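Local coordinates for protein adenylate kinase (Schistosoma mansoni, PDB 3UMF) that catalyses, as an adenylate kinase, the reversible transfer of a phosphate between adenine nucleotides, ATP and AMP giving two ADP, at residues P132-I137 / Q212-K217; Q24-A29 / E99-L104; R118-G123 / I182-Q187; R65-V68 / P73-K76. One frame throughout, in Å; residues are numbered along the deposited sequence.

Contact 1. Residues P132-I137 / Q212-K217; sequences PCLCVI and QKFGVK
The aromatic ring of F214 lies flat against C135: CB of C135 sits 3.7 Å from the centroid of the F214 ring and only 8° off its normal, a CH-pi contact over the middle of one face. Beyond it, C135 SG stands 4.5 Å from the same centroid, so the thiol adds a sulfur-aromatic contact on that face. Cysteine suits the place, being slim enough to let the ring come close and polarisable enough to face its pi cloud. The backbone of L134 also takes part, its O meeting F214 CD1 obliquely at 3.7 Å. L134 turns CG anti to its own N (chi1 172°), and this carries its two methyls along the C-terminal segment: CD1 runs past CB of F214 at 4.1 Å, while CD2 reaches V216 CG2 at 3.6 Å. The strand entered here, 135-140, belongs to the five-stranded parallel sheet (order 2-3-1-4-5) of the Rossmann-like adenylate kinase core, and F214 also touches I192 of the neighbouring edge strand 191-195. Helix 200-212 stops in a Schellman motif with G215 as its C-prime residue, a positive-phi position that glycine accepts easily. The turn there brings F214 against L134 and C135, and V216 against L134, with the branched valine offering CG2 to the leucine.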
loop_
_atom_site.group_PDB
_atom_site.type_symbol
_atom_site.label_atom_id
_atom_site.label_comp_id
_atom_site.label_asym_id
_atom_site.label_seq_id
_atom_site.Cartn_x
_atom_site.Cartn_y
_atom_site.Cartn_z
ATOM N N PRO A 132 1.953 -12.939 8.263
ATOM C CA PRO A 132 1.764 -11.725 9.066
ATOM C C PRO A 132 2.680 -10.609 8.580
ATOM O O PRO A 132 3.795 -10.885 8.131
ATOM C CB PRO A 132 2.180 -12.168 10.471
ATOM C CG PRO A 132 1.980 -13.648 10.476
ATOM C CD PRO A 132 2.350 -14.091 9.093
ATOM N N CYS A 133 2.224 -9.367 8.654
ATOM C CA CYS A 133 3.053 -8.264 8.198
ATOM C C CYS A 133 4.109 -7.919 9.243
ATOM O O CYS A 133 3.948 -8.213 10.430
ATOM C CB CYS A 133 2.201 -7.035 7.855
ATOM S SG CYS A 133 1.580 -6.111 9.267
ATOM N N LEU A 134 5.203 -7.321 8.790
ATOM C CA LEU A 134 6.233 -6.845 9.697
ATOM C C LEU A 134 5.771 -5.549 10.357
ATOM O O LEU A 134 5.837 -5.399 11.577
ATOM C CB LEU A 134 7.539 -6.620 8.935
ATOM C CG LEU A 134 8.671 -5.937 9.701
ATOM C CD1 LEU A 134 9.135 -6.791 10.873
ATOM C CD2 LEU A 134 9.823 -5.636 8.760
ATOM N N CYS A 135 5.293 -4.620 9.536
ATOM C CA CYS A 135 4.783 -3.345 10.022
ATOM C C CYS A 135 3.943 -2.654 8.957
ATOM O O CYS A 135 3.862 -3.116 7.818
ATOM C CB CYS A 135 5.939 -2.431 10.451
ATOM S SG CYS A 135 7.056 -1.940 9.111
ATOM N N VAL A 136 3.314 -1.552 9.348
ATOM C CA VAL A 136 2.560 -0.720 8.431
ATOM C C VAL A 136 3.147 0.684 8.464
ATOM O O VAL A 136 3.349 1.252 9.536
ATOM C CB VAL A 136 1.071 -0.652 8.834
ATOM C CG1 VAL A 136 0.295 0.252 7.884
ATOM C CG2 VAL A 136 0.464 -2.046 8.866
ATOM N N ILE A 137 3.449 1.234 7.294
ATOM C CA ILE A 137 3.875 2.625 7.209
ATOM C C ILE A 137 2.681 3.474 6.807
ATOM O O ILE A 137 2.134 3.319 5.712
ATOM C CB ILE A 137 5.009 2.827 6.183
ATOM C CG1 ILE A 137 6.155 1.851 6.453
ATOM C CG2 ILE A 137 5.523 4.257 6.234
ATOM C CD1 ILE A 137 7.293 1.962 5.459
ATOM N N GLN A 212 14.320 0.949 11.193
ATOM C CA GLN A 212 15.410 0.326 11.936
ATOM C C GLN A 212 14.878 -0.404 13.160
ATOM O O GLN A 212 15.380 -1.462 13.529
ATOM C CB GLN A 212 16.426 1.385 12.371
ATOM C CG GLN A 212 17.756 1.317 11.644
ATOM C CD GLN A 212 18.691 2.444 12.041
ATOM O OE1 GLN A 212 18.821 2.773 13.222
ATOM N NE2 GLN A 212 19.340 3.049 11.054
ATOM N N LYS A 213 13.848 0.167 13.779
ATOM C CA LYS A 213 13.241 -0.413 14.973
ATOM C C LYS A 213 12.582 -1.762 14.686
ATOM O O LYS A 213 12.380 -2.564 15.595
ATOM C CB LYS A 213 12.227 0.558 15.583
ATOM C CG LYS A 213 12.796 1.934 15.914
ATOM C CD LYS A 213 11.733 2.828 16.534
ATOM C CE LYS A 213 12.212 4.268 16.658
ATOM N NZ LYS A 213 11.117 5.179 17.106
ATOM N N PHE A 214 12.247 -2.010 13.425
ATOM C CA PHE A 214 11.674 -3.297 13.038
ATOM C C PHE A 214 12.724 -4.206 12.407
ATOM O O PHE A 214 12.391 -5.192 11.750
ATOM C CB PHE A 214 10.477 -3.104 12.103
ATOM C CG PHE A 214 9.262 -2.545 12.794
ATOM C CD1 PHE A 214 8.326 -3.388 13.369
ATOM C CD2 PHE A 214 9.066 -1.177 12.884
ATOM C CE1 PHE A 214 7.209 -2.877 14.014
ATOM C CE2 PHE A 214 7.952 -0.659 13.528
ATOM C CZ PHE A 214 7.024 -1.511 14.093
ATOM N N GLY A 215 13.993 -3.864 12.615
ATOM C CA GLY A 215 15.097 -4.673 12.130
ATOM C C GLY A 215 15.375 -4.549 10.643
ATOM O O GLY A 215 15.983 -5.439 10.052
ATOM N N VAL A 216 14.934 -3.453 10.032
ATOM C CA VAL A 216 15.206 -3.207 8.616
ATOM C C VAL A 216 16.223 -2.076 8.436
ATOM O O VAL A 216 15.925 -0.915 8.716
ATOM C CB VAL A 216 13.920 -2.853 7.842
ATOM C CG1 VAL A 216 14.243 -2.545 6.389
ATOM C CG2 VAL A 216 12.911 -3.983 7.936
ATOM N N LYS A 217 17.418 -2.417 7.965
ATOM C CA LYS A 217 18.478 -1.426 7.800
ATOM C C LYS A 217 19.378 -1.731 6.607
ATOM O O LYS A 217 19.156 -2.699 5.878
ATOM C CB LYS A 217 19.307 -1.310 9.076
#

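Contact 2. Residues Q24-A29 / E99-L104; sequences QKLAKA and EAMIKL
L26 meets helix 90-104 through both of its methyls; the contact is apolar, and no hydrogen bond crosses between the segments. CD2 of L26 comes to 3.8 Å from CB of M101, and the two side chains cross at about a right angle. The other branch turns to I102, where L26 CD1 lies 4.0 Å from I102 CG1, again crosswise. A forked leucine is well fitted to straddle two successive helix residues in this way. The third apolar pair is looser: A29 CB and M101 CE are 4.3 Å apart. Here the flexibility of methionine matters, for its chain is extended at chi2 and then bends at chi3 (55°), which brings the terminal methyl round toward the small alanine. Side chain also meets main chain, L26 CD2 lying 3.8 Å from I102 N, so the methyl rests on the helix backbone itself. In the fold, the N-terminal segment leads directly into strand 30-35, the central strand of the parallel sheet, while helix 90-104 precedes strand 110-114 of the same sheet. M101 is buried beneath the helix, touching F111 of strand 110-114, L58 of strand 56-58 and V130, which L26 touches as well. I102, by contrast, is exposed to solvent at the margin, and there its CG1 branch also lies 4.1 Å from L26 CG.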
loop_
_atom_site.group_PDB
_atom_site.type_symbol
_atom_site.label_atom_id
_atom_site.label_comp_id
_atom_site.label_asym_id
_atom_site.label_seq_id
_atom_site.Cartn_x
_atom_site.Cartn_y
_atom_site.Cartn_z
ATOM N N GLN A 24 5.817 -23.110 4.786
ATOM C CA GLN A 24 5.753 -22.347 3.546
ATOM C C GLN A 24 7.130 -21.801 3.179
ATOM O O GLN A 24 8.026 -21.741 4.022
ATOM C CB GLN A 24 4.750 -21.193 3.686
ATOM N N LYS A 25 7.299 -21.419 1.917
ATOM C CA LYS A 25 8.528 -20.771 1.472
ATOM C C LYS A 25 8.503 -19.316 1.917
ATOM O O LYS A 25 9.523 -18.625 1.900
ATOM C CB LYS A 25 8.658 -20.854 -0.046
ATOM N N LEU A 26 7.318 -18.874 2.325
ATOM C CA LEU A 26 7.094 -17.519 2.798
ATOM C C LEU A 26 7.225 -17.464 4.317
ATOM O O LEU A 26 6.347 -16.944 5.006
ATOM C CB LEU A 26 5.699 -17.049 2.388
ATOM C CG LEU A 26 5.345 -17.102 0.900
ATOM C CD1 LEU A 26 3.850 -16.902 0.701
ATOM C CD2 LEU A 26 6.128 -16.055 0.128
ATOM N N ALA A 27 8.320 -18.011 4.833
ATOM C CA ALA A 27 8.594 -17.979 6.262
ATOM C C ALA A 27 9.627 -16.900 6.529
ATOM O O ALA A 27 9.648 -16.282 7.596
ATOM C CB ALA A 27 9.099 -19.330 6.737
ATOM N N LYS A 28 10.484 -16.681 5.540
ATOM C CA LYS A 28 11.511 -15.654 5.615
ATOM C C LYS A 28 10.963 -14.269 5.252
ATOM O O LYS A 28 11.595 -13.254 5.539
ATOM C CB LYS A 28 12.682 -16.023 4.689
ATOM N N ALA A 29 9.778 -14.233 4.646
ATOM C CA ALA A 29 9.199 -12.993 4.124
ATOM C C ALA A 29 8.905 -11.928 5.180
ATOM O O ALA A 29 8.297 -12.208 6.215
ATOM C CB ALA A 29 7.933 -13.289 3.324
ATOM N N GLU A 99 1.116 -15.432 -5.125
ATOM C CA GLU A 99 1.828 -16.015 -6.254
ATOM C C GLU A 99 3.078 -15.207 -6.582
ATOM O O GLU A 99 4.129 -15.773 -6.878
ATOM C CB GLU A 99 0.917 -16.091 -7.482
ATOM C CG GLU A 99 1.550 -16.787 -8.672
ATOM C CD GLU A 99 0.956 -16.347 -9.997
ATOM O OE1 GLU A 99 1.682 -16.378 -11.013
ATOM O OE2 GLU A 99 -0.238 -15.973 -10.023
ATOM N N ALA A 100 2.963 -13.885 -6.522
ATOM C CA ALA A 100 4.095 -13.007 -6.792
ATOM C C ALA A 100 5.172 -13.106 -5.708
ATOM O O ALA A 100 6.365 -13.040 -6.003
ATOM C CB ALA A 100 3.624 -11.566 -6.948
ATOM N N MET A 101 4.749 -13.278 -4.458
ATOM C CA MET A 101 5.686 -13.360 -3.339
ATOM C C MET A 101 6.514 -14.649 -3.360
ATOM O O MET A 101 7.717 -14.621 -3.096
ATOM C CB MET A 101 4.953 -13.197 -2.005
ATOM C CG MET A 101 4.358 -11.804 -1.804
ATOM S SD MET A 101 3.381 -11.647 -0.297
ATOM C CE MET A 101 4.566 -12.174 0.938
ATOM N N ILE A 102 5.869 -15.770 -3.676
ATOM C CA ILE A 102 6.547 -17.060 -3.787
ATOM C C ILE A 102 7.596 -16.994 -4.889
ATOM O O ILE A 102 8.680 -17.574 -4.782
ATOM C CB ILE A 102 5.543 -18.188 -4.120
ATOM C CG1 ILE A 102 4.605 -18.430 -2.934
ATOM C CG2 ILE A 102 6.263 -19.475 -4.486
ATOM C CD1 ILE A 102 3.550 -19.491 -3.193
ATOM N N LYS A 103 7.263 -16.248 -5.935
ATOM C CA LYS A 103 8.098 -16.099 -7.113
ATOM C C LYS A 103 9.322 -15.214 -6.851
ATOM O O LYS A 103 10.351 -15.366 -7.509
ATOM C CB LYS A 103 7.244 -15.501 -8.243
ATOM C CG LYS A 103 7.832 -15.593 -9.637
ATOM C CD LYS A 103 6.972 -14.816 -10.624
ATOM C CE LYS A 103 7.056 -15.397 -12.027
ATOM N NZ LYS A 103 7.927 -14.598 -12.930
ATOM N N LEU A 104 9.222 -14.306 -5.881
ATOM C CA LEU A 104 10.262 -13.294 -5.668
ATOM C C LEU A 104 10.963 -13.340 -4.307
ATOM O O LEU A 104 11.853 -12.527 -4.044
ATOM C CB LEU A 104 9.673 -11.887 -5.861
ATOM C CG LEU A 104 9.158 -11.517 -7.252
ATOM C CD1 LEU A 104 8.467 -10.166 -7.211
ATOM C CD2 LEU A 104 10.297 -11.505 -8.260
#

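Contact 3. Residues R118-G123 / I182-Q187; sequences RELDQG and IEHYKQ
Beside the helical turn where L120 and G123 meet H184 and Y185, the side-chain oxygen of Q122 collects two backbone N-H groups: R118 N at 2.7 Å from Q122 OE1, tilted 31° from the carbonyl plane, and E119 N more weakly. Glutamine can reach back over its own first turn, and its amide oxygen ties the entering loop to helix 120-129, with E119 at the N-cap position. Across the contact the chemistry is different. L120 holds CG anti to its N (chi1 -171°), and the methyl CD1 is thereby placed over one face of the H184 imidazole, 3.5 Å from H184 CG, the two side chains crossing at about a right angle. The histidine in turn presents an edge to its neighbour, H184 CD2 standing 3.7 Å above the centre of the Y185 ring. Y185 points its phenol end at the helix: OH lies 3.2 Å from G123 C, with G123 CA near the plane of the ring at its edge. Glycine fits because it has no side chain, and the hydroxyl occupies the space one would need. That buried hydroxyl does not hydrogen-bond to G123; its partner is E127, one helical turn further on. Y185 also packs on V136, joining helix 179-186 to the sheet. The residues from R118 to Q122 close the adenylate kinase signature D-G-[FYI]-P-R-x3-[NQ], a segment that in relatives borders the AMP site.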
loop_
_atom_site.group_PDB
_atom_site.type_symbol
_atom_site.label_atom_id
_atom_site.label_comp_id
_atom_site.label_asym_id
_atom_site.label_seq_id
_atom_site.Cartn_x
_atom_site.Cartn_y
_atom_site.Cartn_z
ATOM N N ARG A 118 -6.430 -1.477 2.357
ATOM C CA ARG A 118 -7.255 -0.287 2.520
ATOM C C ARG A 118 -8.385 -0.539 3.517
ATOM O O ARG A 118 -8.951 0.400 4.076
ATOM C CB ARG A 118 -7.814 0.169 1.170
ATOM C CG ARG A 118 -6.744 0.578 0.162
ATOM C CD ARG A 118 -7.348 0.929 -1.193
ATOM N NE ARG A 118 -8.216 2.102 -1.131
ATOM C CZ ARG A 118 -7.813 3.348 -1.362
ATOM N NH1 ARG A 118 -6.549 3.594 -1.674
ATOM N NH2 ARG A 118 -8.677 4.351 -1.284
ATOM N N GLU A 119 -8.706 -1.811 3.736
ATOM C CA GLU A 119 -9.772 -2.192 4.659
ATOM C C GLU A 119 -9.331 -3.342 5.569
ATOM O O GLU A 119 -8.386 -4.068 5.253
ATOM C CB GLU A 119 -11.050 -2.551 3.891
ATOM C CG GLU A 119 -11.606 -1.401 3.052
ATOM C CD GLU A 119 -12.825 -1.784 2.234
ATOM O OE1 GLU A 119 -13.763 -2.383 2.802
ATOM O OE2 GLU A 119 -12.848 -1.476 1.022
ATOM N N LEU A 120 -10.022 -3.502 6.694
ATOM C CA LEU A 120 -9.617 -4.456 7.722
ATOM C C LEU A 120 -9.626 -5.909 7.245
ATOM O O LEU A 120 -8.738 -6.688 7.600
ATOM C CB LEU A 120 -10.490 -4.299 8.970
ATOM C CG LEU A 120 -10.041 -5.080 10.207
ATOM C CD1 LEU A 120 -8.562 -4.856 10.449
ATOM C CD2 LEU A 120 -10.849 -4.666 11.425
ATOM N N ASP A 121 -10.625 -6.273 6.445
ATOM C CA ASP A 121 -10.732 -7.640 5.941
ATOM C C ASP A 121 -9.531 -8.005 5.074
ATOM O O ASP A 121 -9.046 -9.133 5.119
ATOM C CB ASP A 121 -12.047 -7.845 5.178
ATOM C CG ASP A 121 -12.235 -6.848 4.045
ATOM O OD1 ASP A 121 -11.407 -5.923 3.906
ATOM O OD2 ASP A 121 -13.223 -6.985 3.294
ATOM N N GLN A 122 -9.049 -7.034 4.302
ATOM C CA GLN A 122 -7.886 -7.234 3.442
ATOM C C GLN A 122 -6.634 -7.557 4.256
ATOM O O GLN A 122 -5.830 -8.403 3.863
ATOM C CB GLN A 122 -7.643 -5.989 2.579
ATOM C CG GLN A 122 -8.804 -5.612 1.672
ATOM C CD GLN A 122 -8.545 -4.332 0.900
ATOM O OE1 GLN A 122 -7.547 -3.648 1.128
ATOM N NE2 GLN A 122 -9.442 -4.003 -0.022
ATOM N N GLY A 123 -6.481 -6.881 5.391
ATOM C CA GLY A 123 -5.319 -7.067 6.239
ATOM C C GLY A 123 -5.301 -8.410 6.945
ATOM O O GLY A 123 -4.313 -9.145 6.880
ATOM N N ILE A 182 -6.093 0.989 10.371
ATOM C CA ILE A 182 -4.980 1.647 11.043
ATOM C C ILE A 182 -5.039 1.419 12.554
ATOM O O ILE A 182 -4.023 1.129 13.185
ATOM C CB ILE A 182 -4.950 3.155 10.724
ATOM C CG1 ILE A 182 -4.560 3.369 9.257
ATOM C CG2 ILE A 182 -3.980 3.888 11.637
ATOM C CD1 ILE A 182 -4.701 4.802 8.792
ATOM N N GLU A 183 -6.231 1.540 13.132
ATOM C CA GLU A 183 -6.395 1.306 14.565
ATOM C C GLU A 183 -6.076 -0.142 14.945
ATOM O O GLU A 183 -5.477 -0.395 15.988
ATOM C CB GLU A 183 -7.805 1.681 15.020
ATOM C CG GLU A 183 -8.026 1.535 16.518
ATOM C CD GLU A 183 -7.090 2.408 17.338
ATOM O OE1 GLU A 183 -6.826 3.556 16.922
ATOM O OE2 GLU A 183 -6.614 1.945 18.398
ATOM N N HIS A 184 -6.470 -1.082 14.089
ATOM C CA HIS A 184 -6.209 -2.504 14.313
ATOM C C HIS A 184 -4.719 -2.817 14.451
ATOM O O HIS A 184 -4.308 -3.536 15.362
ATOM C CB HIS A 184 -6.818 -3.339 13.182
ATOM C CG HIS A 184 -6.506 -4.801 13.270
ATOM N ND1 HIS A 184 -7.077 -5.631 14.211
ATOM C CD2 HIS A 184 -5.683 -5.581 12.530
ATOM C CE1 HIS A 184 -6.619 -6.859 14.048
ATOM N NE2 HIS A 184 -5.771 -6.857 13.033
ATOM N N TYR A 185 -3.904 -2.280 13.551
ATOM C CA TYR A 185 -2.469 -2.538 13.612
ATOM C C TYR A 185 -1.749 -1.639 14.614
ATOM O O TYR A 185 -0.666 -1.978 15.089
ATOM C CB TYR A 185 -1.833 -2.448 12.222
ATOM C CG TYR A 185 -2.261 -3.577 11.318
ATOM C CD1 TYR A 185 -1.721 -4.848 11.465
ATOM C CD2 TYR A 185 -3.215 -3.381 10.333
ATOM C CE1 TYR A 185 -2.116 -5.890 10.647
ATOM C CE2 TYR A 185 -3.615 -4.417 9.509
ATOM C CZ TYR A 185 -3.062 -5.667 9.670
ATOM O OH TYR A 185 -3.455 -6.703 8.856
ATOM N N LYS A 186 -2.352 -0.499 14.937
ATOM C CA LYS A 186 -1.785 0.390 15.944
ATOM C C LYS A 186 -1.828 -0.265 17.326
ATOM O O LYS A 186 -0.895 -0.126 18.115
ATOM C CB LYS A 186 -2.526 1.728 15.961
ATOM C CG LYS A 186 -1.620 2.935 16.128
ATOM C CD LYS A 186 -2.416 4.236 16.121
ATOM C CE LYS A 186 -2.186 5.035 14.845
ATOM N NZ LYS A 186 -2.996 6.287 14.830
ATOM N N GLN A 187 -2.910 -0.985 17.605
ATOM C CA GLN A 187 -3.055 -1.714 18.863
ATOM C C GLN A 187 -1.997 -2.802 19.023
ATOM O O GLN A 187 -1.658 -3.184 20.143
ATOM C CB GLN A 187 -4.454 -2.329 18.965
ATOM C CG GLN A 187 -5.562 -1.316 19.192
ATOM C CD GLN A 187 -6.945 -1.910 19.007
ATOM O OE1 GLN A 187 -7.107 -3.128 18.925
ATOM N NE2 GLN A 187 -7.952 -1.047 18.932
#

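Contact 4. Residues R65-V68 / P73-K76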
loop_
_atom_site.group_PDB
_atom_site.type_symbol
_atom_site.label_atom_id
_atom_site.label_comp_id
_atom_site.label_asym_id
_atom_site.label_seq_id
_atom_site.Cartn_x
_atom_site.Cartn_y
_atom_site.Cartn_z
ATOM N N ARG A 65 -3.077 -6.157 -13.928
ATOM C CA ARG A 65 -2.731 -5.873 -15.316
ATOM C C ARG A 65 -1.932 -7.025 -15.918
ATOM O O ARG A 65 -2.105 -7.370 -17.088
ATOM C CB ARG A 65 -1.927 -4.574 -15.416
ATOM C CG ARG A 65 -1.605 -4.168 -16.841
ATOM C CD ARG A 65 -0.710 -2.943 -16.889
ATOM N NE ARG A 65 -0.521 -2.476 -18.261
ATOM C CZ ARG A 65 0.374 -1.563 -18.623
ATOM N NH1 ARG A 65 1.170 -1.016 -17.713
ATOM N NH2 ARG A 65 0.472 -1.198 -19.892
ATOM N N ALA A 66 -1.058 -7.616 -15.110
ATOM C CA ALA A 66 -0.239 -8.737 -15.558
ATOM C C ALA A 66 -1.085 -9.983 -15.807
ATOM O O ALA A 66 -0.796 -10.761 -16.712
ATOM C CB ALA A 66 0.856 -9.031 -14.548
ATOM N N GLU A 67 -2.131 -10.165 -15.005
ATOM C CA GLU A 67 -3.033 -11.301 -15.182
ATOM C C GLU A 67 -3.848 -11.154 -16.468
ATOM O O GLU A 67 -4.028 -12.117 -17.210
ATOM C CB GLU A 67 -3.951 -11.461 -13.967
ATOM C CG GLU A 67 -4.783 -12.736 -13.979
ATOM C CD GLU A 67 -3.941 -13.992 -14.131
ATOM O OE1 GLU A 67 -2.917 -14.122 -13.427
ATOM O OE2 GLU A 67 -4.300 -14.855 -14.960
ATOM N N VAL A 68 -4.329 -9.942 -16.731
ATOM C CA VAL A 68 -5.036 -9.647 -17.973
ATOM C C VAL A 68 -4.144 -9.875 -19.202
ATOM O O VAL A 68 -4.606 -10.371 -20.230
ATOM C CB VAL A 68 -5.603 -8.203 -17.968
ATOM C CG1 VAL A 68 -6.104 -7.803 -19.350
ATOM C CG2 VAL A 68 -6.721 -8.076 -16.940
ATOM N N PRO A 73 -7.651 -17.848 -19.165
ATOM C CA PRO A 73 -9.104 -17.654 -19.112
ATOM C C PRO A 73 -9.507 -16.720 -17.972
ATOM O O PRO A 73 -10.373 -15.863 -18.154
ATOM C CB PRO A 73 -9.633 -19.067 -18.851
ATOM C CG PRO A 73 -8.608 -19.958 -19.459
ATOM C CD PRO A 73 -7.289 -19.277 -19.207
ATOM N N LYS A 74 -8.870 -16.889 -16.817
ATOM C CA LYS A 74 -9.086 -16.023 -15.660
ATOM C C LYS A 74 -8.785 -14.563 -15.988
ATOM O O LYS A 74 -9.526 -13.664 -15.588
ATOM C CB LYS A 74 -8.210 -16.485 -14.496
ATOM C CG LYS A 74 -8.192 -15.546 -13.306
ATOM C CD LYS A 74 -7.281 -16.075 -12.208
ATOM C CE LYS A 74 -7.713 -17.464 -11.758
ATOM N NZ LYS A 74 -6.852 -17.996 -10.665
ATOM N N GLY A 75 -7.695 -14.337 -16.716
ATOM C CA GLY A 75 -7.310 -12.996 -17.118
ATOM C C GLY A 75 -8.324 -12.368 -18.053
ATOM O O GLY A 75 -8.548 -11.156 -18.019
ATOM N N LYS A 76 -8.935 -13.197 -18.892
ATOM C CA LYS A 76 -9.931 -12.730 -19.847
ATOM C C LYS A 76 -11.233 -12.372 -19.144
ATOM O O LYS A 76 -11.921 -11.431 -19.537
ATOM C CB LYS A 76 -10.185 -13.792 -20.920
ATOM C CG LYS A 76 -8.996 -14.058 -21.831
ATOM C CD LYS A 76 -9.331 -15.134 -22.853
ATOM C CE LYS A 76 -8.251 -15.248 -23.917
ATOM N NZ LYS A 76 -8.618 -16.223 -24.985
#
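E67 and V68 press against G75 where two consecutive helices come together, and the closeness depends on the glycine. The CA atoms of V68 and G75 are 4.1 Å apart, and the carbonyl oxygen E67 O reaches G75 CA at 3.4 Å in a CA-H...O contact with an angle of 139° at the hydrogen. That oxygen lies in the space a beta carbon would take, so glycine suits the place. V68 adds a methyl: its CG2, anti to the carbonyl carbon, comes to 3.7 Å from G75 O, and the same valine continues onto K79 and M82 further along the second helix. Helices 60-68 and 73-84 thus make a tight helix-loop-helix corner, which by its position in the chain probably belongs to the NMP-binding part of the adenylate kinase fold. Toward solvent the fit relaxes. K74 is exposed, and its aliphatic CD passes E67 OE2 at 4.2 Å, while the charges stay further apart, E67 OE2 to K74 NZ being 5.9 Å; this is no salt bridge, though a mild attraction is plausible. E67 instead bends at chi2 (55°), and its OE2 hydrogen-bonds S72 OG in the connecting loop. S72 OG is hydrogen-bonded to G75 N too, and S70 OG hydrogen-bonds E67 O.

In the fold
All four contacts are partly buried; contact 3 lies nearest the chain's centre and contact 4 farthest from it. Contacts 1 and 3 belong together: strand 135-140 follows helix 120-129, and they touch where Y185 packs on C133, so both serve the sheet and its flanking helices. Contacts 1 and 2 both lie where strands of the sheet begin, their centres about 17 Å apart, but contact 2 is apolar, without an aromatic ring, whereas contacts 1 and 3 bring in aromatic faces. Contact 4, about 32 Å from contact 1 between centres, relies on close backbones and loop hydroxyls. Glycine allows close approach in both 3 and 4, to a phenol in one and to a carbonyl in the other.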